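Local coordinates for phosphate-binding protein (Xanthomonas axonopodis pv. citri, PDB 5UB3) that binds a chloride ion and, as a phosphonate-family periplasmic binding protein, probably serves as the sensor partner of a diguanylate cyclase, at residues A[114-119]-A[178-183]; A[93-98]-A[128-133]; A[166-171]-A[191-196]. All coordinates share one frame; numbering follows the deposited sequence.

Interaction 1: residues A[114-119]-A[178-183]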
loop_
_atom_site.group_PDB
_atom_site.type_symbol
_atom_site.label_atom_id
_atom_site.label_comp_id
_atom_site.label_asym_id
_atom_site.label_seq_id
_atom_site.Cartn_x
_atom_site.Cartn_y
_atom_site.Cartn_z
ATOM N N HIS A 114 4.773 4.678 24.793
ATOM C CA HIS A 114 3.681 5.370 24.143
ATOM C C HIS A 114 2.992 4.490 23.126
ATOM O O HIS A 114 3.458 3.394 22.831
ATOM C CB HIS A 114 4.200 6.634 23.483
ATOM C CG HIS A 114 4.568 7.677 24.480
ATOM N ND1 HIS A 114 5.868 7.930 24.836
ATOM C CD2 HIS A 114 3.802 8.453 25.277
ATOM C CE1 HIS A 114 5.896 8.846 25.783
ATOM N NE2 HIS A 114 4.649 9.184 26.064
ATOM N N THR A 115 1.897 4.978 22.589
ATOM C CA THR A 115 1.074 4.199 21.714
ATOM C C THR A 115 1.140 4.775 20.283
ATOM O O THR A 115 1.285 5.961 20.054
ATOM C CB THR A 115 -0.377 4.130 22.246
ATOM O OG1 THR A 115 -0.881 5.445 22.316
ATOM C CG2 THR A 115 -0.415 3.548 23.597
ATOM N N LEU A 116 1.030 3.873 19.343
ATOM C CA LEU A 116 1.104 4.189 17.936
ATOM C C LEU A 116 -0.149 3.663 17.231
ATOM O O LEU A 116 -0.457 2.522 17.372
ATOM C CB LEU A 116 2.314 3.471 17.381
ATOM C CG LEU A 116 2.542 3.468 15.882
ATOM C CD1 LEU A 116 2.895 4.841 15.334
ATOM C CD2 LEU A 116 3.696 2.534 15.610
ATOM N N ALA A 117 -0.778 4.496 16.411
ATOM C CA ALA A 117 -1.885 4.158 15.559
ATOM C C ALA A 117 -1.381 3.682 14.220
ATOM O O ALA A 117 -0.731 4.438 13.517
ATOM C CB ALA A 117 -2.775 5.402 15.326
ATOM N N LEU A 118 -1.719 2.456 13.874
ATOM C CA LEU A 118 -1.435 1.887 12.574
ATOM C C LEU A 118 -2.703 1.539 11.863
ATOM O O LEU A 118 -3.793 1.583 12.426
ATOM C CB LEU A 118 -0.613 0.651 12.789
ATOM C CG LEU A 118 0.715 0.978 13.479
ATOM C CD1 LEU A 118 1.557 -0.290 13.615
ATOM C CD2 LEU A 118 1.482 1.984 12.667
ATOM N N GLN A 119 -2.569 1.140 10.616
ATOM C CA GLN A 119 -3.729 0.928 9.819
ATOM C C GLN A 119 -4.305 -0.479 9.791
ATOM O O GLN A 119 -5.310 -0.735 10.450
ATOM C CB GLN A 119 -3.468 1.480 8.456
ATOM C CG GLN A 119 -3.541 2.991 8.492
ATOM C CD GLN A 119 -3.010 3.628 7.241
ATOM O OE1 GLN A 119 -3.438 3.312 6.109
ATOM N NE2 GLN A 119 -2.075 4.551 7.420
ATOM N N VAL A 178 0.981 8.516 18.866
ATOM C CA VAL A 178 1.726 8.651 17.600
ATOM C C VAL A 178 0.954 8.058 16.463
ATOM O O VAL A 178 0.236 7.059 16.613
ATOM C CB VAL A 178 3.138 8.027 17.676
ATOM C CG1 VAL A 178 3.931 8.319 16.426
ATOM C CG2 VAL A 178 3.925 8.413 18.921
ATOM N N GLY A 179 1.085 8.680 15.279
ATOM C CA GLY A 179 0.455 8.164 14.113
ATOM C C GLY A 179 1.468 7.904 13.022
ATOM O O GLY A 179 2.509 8.537 13.030
ATOM N N ALA A 180 1.179 6.935 12.140
ATOM C CA ALA A 180 2.035 6.686 10.978
ATOM C C ALA A 180 1.181 6.826 9.739
ATOM O O ALA A 180 0.123 6.279 9.671
ATOM C CB ALA A 180 2.674 5.339 11.036
ATOM N N LEU A 181 1.653 7.630 8.789
ATOM C CA LEU A 181 1.018 7.760 7.458
ATOM C C LEU A 181 2.107 7.982 6.412
ATOM O O LEU A 181 3.238 8.334 6.796
ATOM C CB LEU A 181 0.141 8.969 7.450
ATOM C CG LEU A 181 -1.161 8.969 8.225
ATOM C CD1 LEU A 181 -1.804 10.332 8.091
ATOM C CD2 LEU A 181 -2.117 7.941 7.690
ATOM N N SER A 182 1.772 7.865 5.106
ATOM C CA SER A 182 2.757 8.195 4.055
ATOM C C SER A 182 2.905 9.716 3.995
ATOM O O SER A 182 2.023 10.483 4.380
ATOM C CB SER A 182 2.323 7.728 2.640
ATOM O OG SER A 182 1.354 8.620 2.153
ATOM N N ASN A 183 4.019 10.143 3.445
ATOM C CA ASN A 183 4.247 11.548 3.195
ATOM C C ASN A 183 3.233 12.110 2.258
ATOM O O ASN A 183 2.894 13.235 2.350
ATOM C CB ASN A 183 5.635 11.751 2.647
ATOM C CG ASN A 183 5.827 11.081 1.304
ATOM O OD1 ASN A 183 5.549 9.894 1.092
ATOM N ND2 ASN A 183 6.281 11.873 0.371
#
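Leu116 lays its CD1 methyl across CG1 of Val178, 3.8 Å away, and the two branched side chains cross obliquely. They sit on a pair of parallel strands, 115-118 and 178-182, in the core of an alpha/beta domain of the periplasmic binding protein fold. CG of Leu116, anti to the backbone N (chi1 172°), sets the branch point from which CD1 meets Val178. The backbone ladder is that of a parallel pair: Val178 N gives a hydrogen bond to Thr115 O (2.8 Å), and Val178 O takes one from Ala117 N (2.8 Å, 170° at the hydrogen). The third rung, Ala180 N to Ala117 O at 3.4 Å, is weak, because the strands spread apart as they run on.

Residue type follows the two faces. Leu116, Leu118 and Ala180 look to helix 124-136; there CD2 of Leu118 reaches CB of Ala180 at 3.9 Å, and both side chains meet Pro130. The face that bears Ala117 lies under helix 164-172. Small residues suit it: CB of Ala117 touches Val167, and Gly179, with no side chain of its own, lets Val171 pack directly on its backbone.

Beyond the ladder, the extended chain of Gln119 crosses Leu181 at about a right angle, and its amide NE2 comes to 3.4 Å from the Leu181 CD2 methyl.

Interaction 2: residues A[93-98]-A[128-133]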
loop_
_atom_site.group_PDB
_atom_site.type_symbol
_atom_site.label_atom_id
_atom_site.label_comp_id
_atom_site.label_asym_id
_atom_site.label_seq_id
_atom_site.Cartn_x
_atom_site.Cartn_y
_atom_site.Cartn_z
ATOM N N PHE A 93 7.432 6.884 -2.092
ATOM C CA PHE A 93 6.909 7.504 -0.915
ATOM C C PHE A 93 7.639 7.019 0.332
ATOM O O PHE A 93 8.457 6.125 0.242
ATOM C CB PHE A 93 5.388 7.374 -0.886
ATOM C CG PHE A 93 4.844 5.985 -0.591
ATOM C CD1 PHE A 93 5.629 4.828 -0.607
ATOM C CD2 PHE A 93 3.492 5.876 -0.290
ATOM C CE1 PHE A 93 5.090 3.594 -0.330
ATOM C CE2 PHE A 93 2.917 4.632 -0.005
ATOM C CZ PHE A 93 3.726 3.495 -0.013
ATOM N N HIS A 94 7.285 7.567 1.497
ATOM C CA HIS A 94 7.862 7.137 2.749
ATOM C C HIS A 94 6.874 7.321 3.849
ATOM O O HIS A 94 5.873 7.943 3.631
ATOM C CB HIS A 94 9.164 7.849 3.109
ATOM C CG HIS A 94 9.051 9.323 3.229
ATOM N ND1 HIS A 94 9.143 10.161 2.151
ATOM C CD2 HIS A 94 8.868 10.107 4.312
ATOM C CE1 HIS A 94 9.055 11.413 2.558
ATOM N NE2 HIS A 94 8.865 11.400 3.862
ATOM N N THR A 95 7.189 6.713 4.986
ATOM C CA THR A 95 6.352 6.831 6.173
ATOM C C THR A 95 6.840 7.974 7.034
ATOM O O THR A 95 8.049 8.184 7.170
ATOM C CB THR A 95 6.255 5.501 6.897
ATOM O OG1 THR A 95 5.417 4.643 6.104
ATOM C CG2 THR A 95 5.606 5.697 8.261
ATOM N N LEU A 96 5.891 8.740 7.549
ATOM C CA LEU A 96 6.183 9.690 8.593
ATOM C C LEU A 96 5.443 9.342 9.864
ATOM O O LEU A 96 4.330 8.777 9.854
ATOM C CB LEU A 96 5.927 11.105 8.129
ATOM C CG LEU A 96 4.652 11.516 7.434
ATOM C CD1 LEU A 96 3.599 11.547 8.510
ATOM C CD2 LEU A 96 4.741 12.878 6.714
ATOM N N PHE A 97 6.101 9.607 10.967
ATOM C CA PHE A 97 5.480 9.414 12.269
ATOM C C PHE A 97 5.154 10.792 12.736
ATOM O O PHE A 97 5.985 11.681 12.653
ATOM C CB PHE A 97 6.438 8.771 13.235
ATOM C CG PHE A 97 6.741 7.320 12.943
ATOM C CD1 PHE A 97 7.586 6.980 11.913
ATOM C CD2 PHE A 97 6.221 6.322 13.730
ATOM C CE1 PHE A 97 7.889 5.659 11.661
ATOM C CE2 PHE A 97 6.499 4.998 13.485
ATOM C CZ PHE A 97 7.368 4.665 12.460
ATOM N N PHE A 98 3.966 10.989 13.278
ATOM C CA PHE A 98 3.614 12.289 13.744
ATOM C C PHE A 98 2.920 12.224 15.095
ATOM O O PHE A 98 2.324 11.211 15.454
ATOM C CB PHE A 98 2.735 12.991 12.719
ATOM C CG PHE A 98 1.418 12.352 12.541
ATOM C CD1 PHE A 98 1.261 11.321 11.611
ATOM C CD2 PHE A 98 0.315 12.740 13.328
ATOM C CE1 PHE A 98 0.042 10.689 11.465
ATOM C CE2 PHE A 98 -0.896 12.129 13.179
ATOM C CZ PHE A 98 -1.044 11.096 12.262
ATOM N N LEU A 128 3.549 -1.688 7.523
ATOM C CA LEU A 128 4.785 -2.431 7.237
ATOM C C LEU A 128 5.950 -1.550 7.454
ATOM O O LEU A 128 6.849 -1.912 8.176
ATOM C CB LEU A 128 4.770 -3.016 5.822
ATOM C CG LEU A 128 3.721 -4.113 5.640
ATOM C CD1 LEU A 128 3.402 -4.394 4.157
ATOM C CD2 LEU A 128 3.992 -5.412 6.392
ATOM N N LEU A 129 5.986 -0.396 6.807
ATOM C CA LEU A 129 7.124 0.523 6.961
ATOM C C LEU A 129 7.332 0.999 8.365
ATOM O O LEU A 129 8.449 0.922 8.854
ATOM C CB LEU A 129 7.087 1.716 6.014
ATOM C CG LEU A 129 7.108 1.324 4.528
ATOM C CD1 LEU A 129 7.207 2.615 3.701
ATOM C CD2 LEU A 129 8.258 0.394 4.196
ATOM N N PRO A 130 6.262 1.483 9.029
ATOM C CA PRO A 130 6.556 1.893 10.406
ATOM C C PRO A 130 7.011 0.740 11.324
ATOM O O PRO A 130 7.871 0.961 12.171
ATOM C CB PRO A 130 5.240 2.475 10.907
ATOM C CG PRO A 130 4.181 2.029 9.945
ATOM C CD PRO A 130 4.916 1.893 8.610
ATOM N N MET A 131 6.427 -0.447 11.189
ATOM C CA MET A 131 6.843 -1.546 12.040
ATOM C C MET A 131 8.296 -1.909 11.741
ATOM O O MET A 131 9.071 -2.203 12.628
ATOM C CB MET A 131 5.992 -2.819 11.860
ATOM C CG MET A 131 4.629 -2.752 12.469
ATOM S SD MET A 131 4.684 -2.486 14.251
ATOM C CE MET A 131 4.170 -4.097 14.805
ATOM N N LEU A 132 8.653 -1.896 10.468
ATOM C CA LEU A 132 10.030 -2.173 10.093
ATOM C C LEU A 132 10.935 -1.174 10.777
ATOM O O LEU A 132 11.967 -1.556 11.293
ATOM C CB LEU A 132 10.224 -2.091 8.562
ATOM C CG LEU A 132 11.611 -2.340 8.075
ATOM C CD1 LEU A 132 12.070 -3.709 8.560
ATOM C CD2 LEU A 132 11.593 -2.239 6.557
ATOM N N GLU A 133 10.540 0.095 10.743
ATOM C CA GLU A 133 11.345 1.138 11.328
ATOM C C GLU A 133 11.586 0.887 12.803
ATOM O O GLU A 133 12.680 1.117 13.307
ATOM C CB GLU A 133 10.751 2.505 11.098
ATOM C CG GLU A 133 11.780 3.623 11.185
ATOM C CD GLU A 133 12.651 3.777 9.933
ATOM O OE1 GLU A 133 12.673 2.870 9.053
ATOM O OE2 GLU A 133 13.292 4.836 9.882
#
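A helix laid on a beta-sheet is the element at work: helix 124-136 passes over strand 92-100, the local axes 8.6 Å apart and turned 71° from each other. Thr95 and Phe97, two apart on the strand, both start their side chains toward the helix and receive Leu129, Pro130 and, at the margin, Glu133.

Phe97 carries the apolar half. Its chi1 of -71° sets CG anti to the carbonyl carbon, and the far end of the ring comes up to the proline: CZ lies 3.4 Å from Pro130 CB and 3.5 Å from Pro130 CA. The approach to CB is oblique, while Pro130 O lies at the ring's edge and in its plane. CB of Glu133, almost one turn further along the helix, is 4.2 Å from the same CZ.

Thr95 lies beside it and uses both its branches. The methyl CG2 meets Pro130 CD at 3.9 Å, and OG1 rests 3.4 Å from Leu129 CB. This hydroxyl is not left to hydrocarbon alone, since it also makes a hydrogen bond with Ser125 O, so that the strand is tied by a polar link to an earlier turn of the same helix. The carboxylate of Glu133 has its own partner, with OE2 hydrogen-bonded to His204 NE2.

Pro130 breaks the helical hydrogen bonding at this point, since its N carries no hydrogen to give to the preceding turn, and the helix kinks there. Its compact, puckered ring offers CB to Phe97 and CD to Thr95. Alternate strand residues, here Thr95 and Phe97, packed against a helix are characteristic of the alpha/beta domains of periplasmic binding proteins.

Interaction 3: residues A[166-171]-A[191-196]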
loop_
_atom_site.group_PDB
_atom_site.type_symbol
_atom_site.label_atom_id
_atom_site.label_comp_id
_atom_site.label_asym_id
_atom_site.label_seq_id
_atom_site.Cartn_x
_atom_site.Cartn_y
_atom_site.Cartn_z
ATOM N N ASN A 166 -8.661 7.728 10.558
ATOM C CA ASN A 166 -8.630 7.310 11.968
ATOM C C ASN A 166 -7.255 7.462 12.628
ATOM O O ASN A 166 -7.147 7.892 13.762
ATOM C CB ASN A 166 -9.164 5.890 12.119
ATOM C CG ASN A 166 -10.696 5.808 12.055
ATOM O OD1 ASN A 166 -11.406 6.805 11.909
ATOM N ND2 ASN A 166 -11.190 4.609 12.186
ATOM N N VAL A 167 -6.190 7.138 11.920
ATOM C CA VAL A 167 -4.856 7.383 12.481
ATOM C C VAL A 167 -4.761 8.862 12.870
ATOM O O VAL A 167 -4.378 9.212 13.962
ATOM C CB VAL A 167 -3.779 7.048 11.461
ATOM C CG1 VAL A 167 -2.423 7.441 11.977
ATOM C CG2 VAL A 167 -3.786 5.560 11.153
ATOM N N ALA A 168 -5.095 9.752 11.929
ATOM C CA ALA A 168 -4.987 11.168 12.195
ATOM C C ALA A 168 -5.947 11.542 13.347
ATOM O O ALA A 168 -5.562 12.171 14.307
ATOM C CB ALA A 168 -5.301 11.945 10.929
ATOM N N ALA A 169 -7.177 11.058 13.276
ATOM C CA ALA A 169 -8.194 11.392 14.283
ATOM C C ALA A 169 -7.897 10.929 15.685
ATOM O O ALA A 169 -8.095 11.672 16.639
ATOM C CB ALA A 169 -9.552 10.874 13.842
ATOM N N PHE A 170 -7.397 9.693 15.838
ATOM C CA PHE A 170 -7.058 9.172 17.177
ATOM C C PHE A 170 -5.931 9.918 17.804
ATOM O O PHE A 170 -5.919 10.102 18.993
ATOM C CB PHE A 170 -6.676 7.670 17.162
ATOM C CG PHE A 170 -7.851 6.756 17.205
ATOM C CD1 PHE A 170 -8.682 6.637 16.129
ATOM C CD2 PHE A 170 -8.099 5.994 18.320
ATOM C CE1 PHE A 170 -9.770 5.794 16.174
ATOM C CE2 PHE A 170 -9.175 5.136 18.370
ATOM C CZ PHE A 170 -10.011 5.040 17.299
ATOM N N VAL A 171 -4.947 10.303 17.017
ATOM C CA VAL A 171 -3.827 11.081 17.552
ATOM C C VAL A 171 -4.320 12.491 17.867
ATOM O O VAL A 171 -3.928 13.082 18.903
ATOM C CB VAL A 171 -2.609 11.119 16.624
ATOM C CG1 VAL A 171 -1.458 11.882 17.262
ATOM C CG2 VAL A 171 -2.172 9.716 16.369
ATOM N N HIS A 191 -7.362 12.294 4.182
ATOM C CA HIS A 191 -6.639 11.485 5.164
ATOM C C HIS A 191 -6.106 12.312 6.326
ATOM O O HIS A 191 -6.124 11.856 7.446
ATOM C CB HIS A 191 -5.484 10.739 4.465
ATOM C CG HIS A 191 -5.951 9.865 3.340
ATOM N ND1 HIS A 191 -5.311 9.797 2.122
ATOM C CD2 HIS A 191 -7.034 9.065 3.240
ATOM C CE1 HIS A 191 -5.948 8.949 1.340
ATOM N NE2 HIS A 191 -7.002 8.498 1.992
ATOM N N MET A 192 -5.618 13.520 6.051
ATOM C CA MET A 192 -5.056 14.390 7.079
ATOM C C MET A 192 -5.736 15.763 7.003
ATOM O O MET A 192 -5.167 16.690 6.427
ATOM C CB MET A 192 -3.549 14.488 6.902
ATOM C CG MET A 192 -2.841 15.546 7.740
ATOM S SD MET A 192 -2.780 15.254 9.527
ATOM C CE MET A 192 -2.154 13.576 9.509
ATOM N N PRO A 193 -6.949 15.892 7.598
ATOM C CA PRO A 193 -7.701 17.168 7.626
ATOM C C PRO A 193 -6.862 18.296 8.175
ATOM O O PRO A 193 -6.163 18.138 9.168
ATOM C CB PRO A 193 -8.903 16.908 8.549
ATOM C CG PRO A 193 -8.960 15.451 8.744
ATOM C CD PRO A 193 -7.603 14.885 8.456
ATOM N N PRO A 194 -6.863 19.428 7.467
ATOM C CA PRO A 194 -6.152 20.601 7.945
ATOM C C PRO A 194 -6.396 20.914 9.432
ATOM O O PRO A 194 -5.435 21.162 10.147
ATOM C CB PRO A 194 -6.674 21.701 7.026
ATOM C CG PRO A 194 -6.878 20.973 5.742
ATOM C CD PRO A 194 -7.387 19.607 6.103
ATOM N N VAL A 195 -7.651 20.854 9.885
ATOM C CA VAL A 195 -7.994 21.075 11.300
ATOM C C VAL A 195 -7.158 20.191 12.239
ATOM O O VAL A 195 -6.807 20.629 13.303
ATOM C CB VAL A 195 -9.519 20.913 11.578
ATOM C CG1 VAL A 195 -10.020 19.499 11.304
ATOM C CG2 VAL A 195 -9.868 21.277 13.003
ATOM N N PHE A 196 -6.843 18.948 11.846
ATOM C CA PHE A 196 -5.961 18.086 12.626
ATOM C C PHE A 196 -4.510 18.362 12.389
ATOM O O PHE A 196 -3.756 18.414 13.337
ATOM C CB PHE A 196 -6.200 16.547 12.437
ATOM C CG PHE A 196 -7.601 16.073 12.738
ATOM C CD1 PHE A 196 -8.480 16.795 13.546
ATOM C CD2 PHE A 196 -8.024 14.853 12.220
ATOM C CE1 PHE A 196 -9.760 16.323 13.770
ATOM C CE2 PHE A 196 -9.298 14.370 12.451
ATOM C CZ PHE A 196 -10.167 15.100 13.228
#
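The Phe196 ring meets helix 164-172 obliquely at Ala169, its CE2 lying 3.7 Å from Ala169 CA and 3.8 Å from Ala169 CB. The neighbouring CD2 is 4.2 Å from Ala168 CB. With CG anti to the carbonyl carbon (chi1 -57°), the ring is set against this helix, and it also stacks with the ring of His172 at the helix's end. The Pro193 ring touches more lightly, its CD 4.5 Å from Ala168 CB.

Ala168 carries the middle of the contact. Its single methyl fits between Phe196 and the loop, 3.6 Å from His191 O, a buried carbonyl for which the model offers no hydrogen-bonding partner. The bent chain of Met192 brings its CE to 3.8 Å from the same methyl, a less certain contact because it belongs to one of two conformers. Alanines suit the helix surface because a short side chain lets the loop backbone and the aromatic ring come close. Pro193 takes the N-cap position of the short helix 194-197, which carries Phe196.

The loop and short helix pack along the flank of helix 164-172, and such flanking layers belong to the alpha/beta domain of the periplasmic binding protein fold.

Interactions 1 and 2 are buried and meet in the same sheet: strands 178-182 and 92-100 are antiparallel neighbours, joined by a probable hydrogen bond of 2.8 Å between Leu181 O and Leu96 N. Interaction 1 is chiefly backbone pairing within the sheet, whereas interaction 2 sets helix 124-136 on it through side chains of the strand, with no hydrogen bond between the two segments. Interaction 3 is only partly buried and lies further from the centre of the chain; also without such a bond, it adds a loop and the short helix 194-197 to helix 164-172. Helices 124-136 and 164-172 pack on different faces of the strands, one on the Leu116 side, the other on the Ala117 side.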